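Long-range contacts in chymotrypsin-like serine protease (Equine arteritis virus, PDB 1MBM), which probably cleaves the viral replicase polyprotein as a chymotrypsin-like serine endopeptidase, the nsp4 main proteinase of an arterivirus: residues E25-G36 and F54-T65; G98-L106 and K145-T153. All blocks are in the same frame, centred on the assembly; numbering follows the deposited sequence.

Interaction 1. Residues E25-G36 and F54-T65; sequences EVVVLTASHVVG and FKKNGDFAEAVT
V35 lays its CG2 methyl over one face of the F54 ring, a CH-pi contact with CG2 3.9 Å from the ring centroid. A63 CB sits against the opposite face, while T30 CG2 meets the ring obliquely at F54 CE2, 3.6 Å away. T30 and A63 belong to the paired strands 25-31 and 60-65, which run antiparallel in the N-terminal barrel of a chymotrypsin-like fold. V26, V28 and T30 form hydrogen-bonded pairs with T65, A63 and A61; the V28 N to A63 O bond, 2.8 Å long, is nearly straight at 176°.

Where the strands end, polar chemistry takes over. S32 N donates to D59 O, and S32 OG donates in the carbonyl plane to a lone pair of G58 O at 2.8 Å. K56, extended beyond CG, runs past the S32 side chain to bond G36 O through NZ at 2.7 Å.

D59 OD1 takes two bonds from H33. H33 N comes in nearly along the C-O axis, and H33 ND1 reaches it on the syn side at 2.8 Å. CG of D59 stands anti to its backbone N (chi1 -162°), which brings the carboxylate to the ND1 edge of the imidazole, the two planes 24° apart. T129 OG1 also bonds D59 OD2, and H33 NE2 makes a weak hydrogen bond to S114 OG. The arrangement fits the charge relay of a Ser-His-Asp triad, as expected of a chymotrypsin-like proteinase: with ND1 donating to it, the carboxylate probably holds the rotation of the imidazole, with NE2 directed to S114.

Interaction 2. Residues G98-L106 and K145-T153; sequences GLLSGEVCL and KLLGADTVT
G102 and E103 meet G148 and D150 backbone to backbone where a turn of the second barrel of this chymotrypsin-like fold lies against the chain leading toward the C-terminal extension. The turn, between strands 94-100 and 105-106, offers its carbonyls to the connection that leaves strand 146-147. G148 N donates to G102 O at 3.2 Å from well above the carbonyl plane, whereas D150 N meets a lone pair of E103 O in the plane at 3.0 Å.

The inner part is close-packed. V104 CA comes within 3.8 Å of G148 CA, and G148, with its positive phi of 103°, carries no side chain to hold the backbones apart. C105 SG lies against L147 CB at 4.0 Å. A water fills in beside them, accepting from C105 N and lying 2.6 Å from G148 O. The CD2 methyl of L147 rests on G102 CA. Further along, V104 CG2 crosses to V152 CG1, and I176 of the neighbouring strand 176-177 also packs on V104. S101 OG donates to V104 O, bracing the turn from within.

Toward solvent the fit relaxes. E103 leans its CB and CG on the backbone of the other segment, CG lying 3.4 Å from T151 O. Its carboxylate and that of D150 are turned 73° apart and do not touch, E103 OE2 standing 5.7 Å from D150 OD2. On this outer side a second water accepts from A149 N at 3.0 Å and sits within bonding distance of both G102 O and L146 O.

In the fold
Both segments of interaction 1 precede those of interaction 2 in the chain. Residues 25-36 and 54-65 lie in the closed six-stranded antiparallel sheet. The strands that carry 98-106 and 146-147 belong to the second, seven-stranded sheet, while 152-153 pairs in parallel with 176-177 and leads into helix 154-158. The centres of interaction 1 and interaction 2 are 22 Å apart; the nearest atoms of interactions 1 and 2 are about 6 Å apart, without touching. Strand 136-140 connects with both: T140 touches D59 and F60, and the strand pairs with 105-106 and 146-147. Interaction 1 holds the probable catalytic pair, and interaction 2 joins a turn of the second barrel to the chain leading toward the C-terminal extension.

Interaction 1. Residues E25-G36 and F54-T65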
loop_
_atom_site.group_PDB
_atom_site.type_symbol
_atom_site.label_atom_id
_atom_site.label_comp_id
_atom_site.label_asym_id
_atom_site.label_seq_id
_atom_site.Cartn_x
_atom_site.Cartn_y
_atom_site.Cartn_z
ATOM N N GLU A 25 11.432 12.951 -14.731
ATOM C CA GLU A 25 10.990 11.674 -15.264
ATOM C C GLU A 25 9.637 11.341 -14.655
ATOM O O GLU A 25 9.262 11.882 -13.606
ATOM C CB GLU A 25 12.031 10.565 -15.029
ATOM C CG GLU A 25 11.979 9.892 -13.667
ATOM C CD GLU A 25 13.279 9.184 -13.315
ATOM O OE1 GLU A 25 13.927 8.626 -14.235
ATOM O OE2 GLU A 25 13.654 9.186 -12.120
ATOM N N VAL A 26 8.885 10.494 -15.350
ATOM C CA VAL A 26 7.584 10.048 -14.876
ATOM C C VAL A 26 7.784 8.640 -14.340
ATOM O O VAL A 26 8.319 7.778 -15.038
ATOM C CB VAL A 26 6.544 10.094 -16.008
ATOM C CG1 VAL A 26 5.274 9.355 -15.615
ATOM C CG2 VAL A 26 6.239 11.541 -16.370
ATOM N N VAL A 27 7.398 8.420 -13.087
ATOM C CA VAL A 27 7.645 7.148 -12.422
ATOM C C VAL A 27 6.364 6.355 -12.202
ATOM O O VAL A 27 5.359 6.896 -11.740
ATOM C CB VAL A 27 8.327 7.368 -11.057
ATOM C CG1 VAL A 27 8.690 6.030 -10.410
ATOM C CG2 VAL A 27 9.563 8.231 -11.222
ATOM N N VAL A 28 6.410 5.071 -12.525
ATOM C CA VAL A 28 5.255 4.197 -12.359
ATOM C C VAL A 28 5.586 3.057 -11.392
ATOM O O VAL A 28 6.482 2.270 -11.649
ATOM C CB VAL A 28 4.810 3.619 -13.731
ATOM C CG1 VAL A 28 3.627 2.641 -13.570
ATOM C CG2 VAL A 28 4.466 4.753 -14.711
ATOM N N LEU A 29 4.843 2.951 -10.300
ATOM C CA LEU A 29 5.055 1.877 -9.318
ATOM C C LEU A 29 3.945 0.837 -9.331
ATOM O O LEU A 29 2.786 1.173 -9.535
ATOM C CB LEU A 29 5.116 2.444 -7.907
ATOM C CG LEU A 29 6.064 3.609 -7.674
ATOM C CD1 LEU A 29 5.949 4.088 -6.221
ATOM C CD2 LEU A 29 7.500 3.221 -8.031
ATOM N N THR A 30 4.310 -0.416 -9.075
ATOM C CA THR A 30 3.360 -1.523 -8.968
ATOM C C THR A 30 4.100 -2.684 -8.299
ATOM O O THR A 30 5.224 -2.499 -7.796
ATOM C CB THR A 30 2.761 -1.922 -10.370
ATOM O OG1 THR A 30 1.696 -2.873 -10.218
ATOM C CG2 THR A 30 3.791 -2.661 -11.252
ATOM N N ALA A 31 3.465 -3.853 -8.254
ATOM C CA ALA A 31 4.063 -5.038 -7.641
ATOM C C ALA A 31 4.740 -5.918 -8.693
ATOM O O ALA A 31 4.208 -6.112 -9.785
ATOM C CB ALA A 31 3.011 -5.840 -6.887
ATOM N N SER A 32 5.898 -6.470 -8.349
ATOM C CA SER A 32 6.640 -7.328 -9.280
ATOM C C SER A 32 5.848 -8.555 -9.752
ATOM O O SER A 32 5.919 -8.929 -10.919
ATOM C CB SER A 32 7.962 -7.769 -8.656
ATOM O OG SER A 32 8.701 -6.639 -8.221
ATOM N N HIS A 33 5.092 -9.182 -8.858
ATOM C CA HIS A 33 4.358 -10.385 -9.250
ATOM C C HIS A 33 3.187 -10.067 -10.198
ATOM O O HIS A 33 2.699 -10.942 -10.900
ATOM C CB HIS A 33 3.904 -11.192 -8.032
ATOM C CG HIS A 33 2.748 -10.592 -7.299
ATOM N ND1 HIS A 33 2.903 -9.610 -6.343
ATOM C CD2 HIS A 33 1.419 -10.848 -7.365
ATOM C CE1 HIS A 33 1.719 -9.277 -5.863
ATOM N NE2 HIS A 33 0.802 -10.011 -6.468
ATOM N N VAL A 34 2.740 -8.814 -10.205
ATOM C CA VAL A 34 1.736 -8.366 -11.161
ATOM C C VAL A 34 2.397 -8.255 -12.543
ATOM O O VAL A 34 1.821 -8.656 -13.565
ATOM C CB VAL A 34 1.137 -7.012 -10.741
ATOM C CG1 VAL A 34 0.389 -6.355 -11.904
ATOM C CG2 VAL A 34 0.217 -7.199 -9.535
ATOM N N VAL A 35 3.617 -7.720 -12.558
ATOM C CA VAL A 35 4.408 -7.589 -13.785
ATOM C C VAL A 35 4.753 -8.960 -14.373
ATOM O O VAL A 35 4.394 -9.274 -15.509
ATOM C CB VAL A 35 5.712 -6.790 -13.517
ATOM C CG1 VAL A 35 6.582 -6.761 -14.742
ATOM C CG2 VAL A 35 5.382 -5.368 -13.086
ATOM N N GLY A 36 5.433 -9.788 -13.586
ATOM C CA GLY A 36 5.827 -11.109 -14.047
ATOM C C GLY A 36 7.265 -11.124 -14.527
ATOM O O GLY A 36 7.840 -10.074 -14.811
ATOM N N PHE A 54 10.049 -2.808 -16.059
ATOM C CA PHE A 54 10.210 -2.500 -14.640
ATOM C C PHE A 54 11.496 -3.013 -13.996
ATOM O O PHE A 54 11.899 -4.153 -14.203
ATOM C CB PHE A 54 9.038 -3.098 -13.849
ATOM C CG PHE A 54 7.714 -2.451 -14.132
ATOM C CD1 PHE A 54 6.988 -2.788 -15.275
ATOM C CD2 PHE A 54 7.182 -1.521 -13.251
ATOM C CE1 PHE A 54 5.757 -2.191 -15.536
ATOM C CE2 PHE A 54 5.965 -0.914 -13.513
ATOM C CZ PHE A 54 5.246 -1.261 -14.668
ATOM N N LYS A 55 12.128 -2.172 -13.193
ATOM C CA LYS A 55 13.232 -2.642 -12.371
ATOM C C LYS A 55 12.612 -3.095 -11.050
ATOM O O LYS A 55 11.699 -2.452 -10.522
ATOM C CB LYS A 55 14.283 -1.553 -12.164
ATOM C CG LYS A 55 14.719 -0.894 -13.473
ATOM C CD LYS A 55 16.193 -0.504 -13.468
ATOM C CE LYS A 55 16.541 0.379 -12.275
ATOM N NZ LYS A 55 18.011 0.629 -12.204
ATOM N N LYS A 56 13.091 -4.218 -10.528
ATOM C CA LYS A 56 12.478 -4.818 -9.360
ATOM C C LYS A 56 13.404 -4.964 -8.169
ATOM O O LYS A 56 14.609 -5.161 -8.325
ATOM C CB LYS A 56 11.937 -6.203 -9.729
ATOM C CG LYS A 56 10.832 -6.185 -10.756
ATOM C CD LYS A 56 10.708 -7.561 -11.392
ATOM C CE LYS A 56 9.441 -7.708 -12.220
ATOM N NZ LYS A 56 9.470 -9.027 -12.916
ATOM N N ASN A 57 12.821 -4.847 -6.981
ATOM C CA ASN A 57 13.505 -5.130 -5.732
ATOM C C ASN A 57 12.504 -5.914 -4.888
ATOM O O ASN A 57 11.608 -5.339 -4.261
ATOM C CB ASN A 57 13.951 -3.848 -5.026
ATOM C CG ASN A 57 14.937 -4.129 -3.907
ATOM O OD1 ASN A 57 15.020 -5.256 -3.418
ATOM N ND2 ASN A 57 15.698 -3.117 -3.506
ATOM N N GLY A 58 12.648 -7.235 -4.864
ATOM C CA GLY A 58 11.627 -8.058 -4.243
ATOM C C GLY A 58 10.345 -7.792 -5.009
ATOM O O GLY A 58 10.371 -7.686 -6.239
ATOM N N ASP A 59 9.230 -7.632 -4.297
ATOM C CA ASP A 59 7.938 -7.397 -4.956
ATOM C C ASP A 59 7.676 -5.919 -5.299
ATOM O O ASP A 59 6.603 -5.585 -5.786
ATOM C CB ASP A 59 6.790 -7.970 -4.111
ATOM C CG ASP A 59 5.493 -8.150 -4.901
ATOM O OD1 ASP A 59 5.513 -8.692 -6.040
ATOM O OD2 ASP A 59 4.395 -7.790 -4.441
ATOM N N PHE A 60 8.638 -5.039 -5.024
ATOM C CA PHE A 60 8.515 -3.615 -5.382
ATOM C C PHE A 60 8.996 -3.405 -6.818
ATOM O O PHE A 60 10.147 -3.700 -7.120
ATOM C CB PHE A 60 9.371 -2.739 -4.447
ATOM C CG PHE A 60 9.170 -1.255 -4.656
ATOM C CD1 PHE A 60 9.917 -0.562 -5.604
ATOM C CD2 PHE A 60 8.224 -0.558 -3.911
ATOM C CE1 PHE A 60 9.738 0.810 -5.800
ATOM C CE2 PHE A 60 8.036 0.804 -4.106
ATOM C CZ PHE A 60 8.796 1.487 -5.049
ATOM N N ALA A 61 8.126 -2.900 -7.694
ATOM C CA ALA A 61 8.474 -2.706 -9.106
ATOM C C ALA A 61 8.340 -1.253 -9.557
ATOM O O ALA A 61 7.314 -0.622 -9.345
ATOM C CB ALA A 61 7.618 -3.607 -9.993
ATOM N N GLU A 62 9.372 -0.730 -10.201
ATOM C CA GLU A 62 9.358 0.659 -10.641
ATOM C C GLU A 62 9.747 0.805 -12.106
ATOM O O GLU A 62 10.780 0.271 -12.539
ATOM C CB GLU A 62 10.326 1.486 -9.773
ATOM C CG GLU A 62 10.661 2.870 -10.316
ATOM C CD GLU A 62 11.713 3.579 -9.464
ATOM O OE1 GLU A 62 11.465 3.802 -8.272
ATOM O OE2 GLU A 62 12.792 3.898 -9.982
ATOM N N ALA A 63 8.930 1.544 -12.856
ATOM C CA ALA A 63 9.232 1.879 -14.247
ATOM C C ALA A 63 9.374 3.380 -14.380
ATOM O O ALA A 63 8.800 4.139 -13.593
ATOM C CB ALA A 63 8.113 1.403 -15.175
ATOM N N VAL A 64 10.145 3.809 -15.372
ATOM C CA VAL A 64 10.277 5.227 -15.666
ATOM C C VAL A 64 9.902 5.483 -17.119
ATOM O O VAL A 64 10.082 4.621 -17.988
ATOM C CB VAL A 64 11.687 5.793 -15.367
ATOM C CG1 VAL A 64 12.027 5.638 -13.894
ATOM C CG2 VAL A 64 12.746 5.144 -16.252
ATOM N N THR A 65 9.315 6.646 -17.362
ATOM C CA THR A 65 8.955 7.071 -18.705
ATOM C C THR A 65 9.016 8.592 -18.703
ATOM O O THR A 65 9.582 9.174 -17.781
ATOM C CB THR A 65 7.575 6.483 -19.168
ATOM O OG1 THR A 65 7.205 7.055 -20.421
ATOM C CG2 THR A 65 6.438 6.890 -18.257
HETATM O O HOH W 1 8.427 -10.938 -11.218
#

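Interaction 2. Residues G98-L106 and K145-T153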
loop_
_atom_site.group_PDB
_atom_site.type_symbol
_atom_site.label_atom_id
_atom_site.label_comp_id
_atom_site.label_asym_id
_atom_site.label_seq_id
_atom_site.Cartn_x
_atom_site.Cartn_y
_atom_site.Cartn_z
ATOM N N GLY A 98 -5.757 1.859 6.394
ATOM C CA GLY A 98 -5.331 0.689 7.138
ATOM C C GLY A 98 -4.243 0.972 8.159
ATOM O O GLY A 98 -3.786 2.111 8.294
ATOM N N LEU A 99 -3.850 -0.061 8.894
ATOM C CA LEU A 99 -2.773 0.049 9.872
ATOM C C LEU A 99 -1.489 -0.329 9.185
ATOM O O LEU A 99 -1.434 -1.328 8.474
ATOM C CB LEU A 99 -2.987 -0.910 11.041
ATOM C CG LEU A 99 -1.734 -1.206 11.879
ATOM C CD1 LEU A 99 -1.356 0.011 12.731
ATOM C CD2 LEU A 99 -1.918 -2.443 12.747
ATOM N N LEU A 100 -0.459 0.481 9.380
ATOM C CA LEU A 100 0.845 0.164 8.840
ATOM C C LEU A 100 1.880 0.198 9.958
ATOM O O LEU A 100 1.891 1.118 10.760
ATOM C CB LEU A 100 1.236 1.163 7.740
ATOM C CG LEU A 100 2.570 0.807 7.070
ATOM C CD1 LEU A 100 2.404 0.537 5.592
ATOM C CD2 LEU A 100 3.654 1.836 7.342
ATOM N N SER A 101 2.701 -0.846 10.030
ATOM C CA SER A 101 3.858 -0.915 10.927
ATOM C C SER A 101 4.842 -1.882 10.274
ATOM O O SER A 101 4.494 -2.564 9.316
ATOM C CB SER A 101 3.479 -1.413 12.321
ATOM O OG SER A 101 3.096 -2.779 12.301
ATOM N N GLY A 102 6.067 -1.952 10.775
ATOM C CA GLY A 102 7.040 -2.853 10.173
ATOM C C GLY A 102 6.662 -4.309 10.403
ATOM O O GLY A 102 6.883 -5.165 9.555
ATOM N N GLU A 103 6.051 -4.577 11.550
ATOM C CA GLU A 103 5.708 -5.935 11.934
ATOM C C GLU A 103 4.369 -6.426 11.401
ATOM O O GLU A 103 4.250 -7.587 11.016
ATOM C CB GLU A 103 5.693 -6.057 13.463
ATOM C CG GLU A 103 7.041 -5.886 14.138
ATOM C CD GLU A 103 7.390 -4.433 14.445
ATOM O OE1 GLU A 103 6.612 -3.514 14.094
ATOM O OE2 GLU A 103 8.457 -4.206 15.053
ATOM N N VAL A 104 3.357 -5.559 11.424
ATOM C CA VAL A 104 1.987 -5.956 11.090
ATOM C C VAL A 104 1.256 -4.870 10.286
ATOM O O VAL A 104 1.271 -3.695 10.652
ATOM C CB VAL A 104 1.168 -6.268 12.376
ATOM C CG1 VAL A 104 -0.296 -6.564 12.048
ATOM C CG2 VAL A 104 1.772 -7.444 13.170
ATOM N N CYS A 105 0.624 -5.264 9.182
ATOM C CA CYS A 105 -0.165 -4.327 8.397
ATOM C C CYS A 105 -1.572 -4.896 8.184
ATOM O O CYS A 105 -1.724 -6.058 7.831
ATOM C CB CYS A 105 0.487 -4.044 7.034
ATOM S SG CYS A 105 2.141 -3.286 7.063
ATOM N N LEU A 106 -2.587 -4.060 8.380
ATOM C CA LEU A 106 -3.982 -4.465 8.208
ATOM C C LEU A 106 -4.690 -3.551 7.214
ATOM O O LEU A 106 -4.605 -2.340 7.317
ATOM C CB LEU A 106 -4.730 -4.398 9.543
ATOM C CG LEU A 106 -4.092 -5.090 10.740
ATOM C CD1 LEU A 106 -4.933 -4.862 11.973
ATOM C CD2 LEU A 106 -3.947 -6.574 10.458
ATOM N N LYS A 145 12.154 -4.634 1.484
ATOM C CA LYS A 145 11.821 -5.167 2.794
ATOM C C LYS A 145 10.333 -5.497 2.831
ATOM O O LYS A 145 9.514 -4.693 2.394
ATOM C CB LYS A 145 12.179 -4.131 3.866
ATOM C CG LYS A 145 11.862 -4.544 5.289
ATOM C CD LYS A 145 12.655 -3.705 6.286
ATOM C CE LYS A 145 12.579 -4.279 7.694
ATOM N NZ LYS A 145 12.703 -5.770 7.721
ATOM N N LEU A 146 9.970 -6.682 3.313
ATOM C CA LEU A 146 8.563 -7.013 3.430
ATOM C C LEU A 146 8.017 -6.595 4.806
ATOM O O LEU A 146 8.520 -7.034 5.842
ATOM C CB LEU A 146 8.325 -8.515 3.171
ATOM C CG LEU A 146 6.853 -8.944 3.098
ATOM C CD1 LEU A 146 6.224 -8.636 1.717
ATOM C CD2 LEU A 146 6.706 -10.406 3.423
ATOM N N LEU A 147 7.018 -5.712 4.811
ATOM C CA LEU A 147 6.371 -5.283 6.044
ATOM C C LEU A 147 5.127 -6.127 6.235
ATOM O O LEU A 147 4.468 -6.471 5.254
ATOM C CB LEU A 147 5.925 -3.813 5.951
ATOM C CG LEU A 147 6.951 -2.762 5.501
ATOM C CD1 LEU A 147 6.333 -1.352 5.530
ATOM C CD2 LEU A 147 8.222 -2.833 6.339
ATOM N N GLY A 148 4.809 -6.452 7.486
ATOM C CA GLY A 148 3.602 -7.189 7.825
ATOM C C GLY A 148 3.753 -8.673 8.163
ATOM O O GLY A 148 2.758 -9.345 8.421
ATOM N N ALA A 149 4.983 -9.181 8.185
ATOM C CA ALA A 149 5.218 -10.620 8.374
ATOM C C ALA A 149 5.648 -11.055 9.773
ATOM O O ALA A 149 5.886 -12.246 10.003
ATOM C CB ALA A 149 6.229 -11.112 7.360
ATOM N N ASP A 150 5.773 -10.099 10.693
ATOM C CA ASP A 150 6.230 -10.396 12.052
ATOM C C ASP A 150 5.089 -10.302 13.061
ATOM O O ASP A 150 3.918 -10.345 12.685
ATOM C CB ASP A 150 7.341 -9.423 12.464
ATOM C CG ASP A 150 8.430 -9.306 11.418
ATOM O OD1 ASP A 150 8.852 -10.349 10.863
ATOM O OD2 ASP A 150 8.915 -8.207 11.080
ATOM N N THR A 151 5.431 -10.182 14.343
ATOM C CA THR A 151 4.413 -10.032 15.380
ATOM C C THR A 151 4.651 -8.792 16.198
ATOM O O THR A 151 5.752 -8.257 16.216
ATOM C CB THR A 151 4.347 -11.240 16.352
ATOM O OG1 THR A 151 5.517 -11.276 17.178
ATOM C CG2 THR A 151 4.368 -12.563 15.616
ATOM N N VAL A 152 3.608 -8.350 16.895
ATOM C CA VAL A 152 3.722 -7.225 17.814
ATOM C C VAL A 152 2.622 -7.359 18.868
ATOM O O VAL A 152 1.543 -7.883 18.578
ATOM C CB VAL A 152 3.608 -5.862 17.083
ATOM C CG1 VAL A 152 2.172 -5.637 16.569
ATOM C CG2 VAL A 152 4.048 -4.712 17.999
ATOM N N THR A 153 2.893 -6.925 20.097
ATOM C CA THR A 153 1.859 -6.975 21.131
ATOM C C THR A 153 0.947 -5.775 20.961
ATOM O O THR A 153 1.317 -4.781 20.328
ATOM C CB THR A 153 2.457 -6.952 22.539
ATOM O OG1 THR A 153 3.312 -5.808 22.669
ATOM C CG2 THR A 153 3.384 -8.150 22.780
HETATM O O HOH W 2 7.695 -7.977 8.312
HETATM O O HOH W 3 0.483 -8.044 8.454
#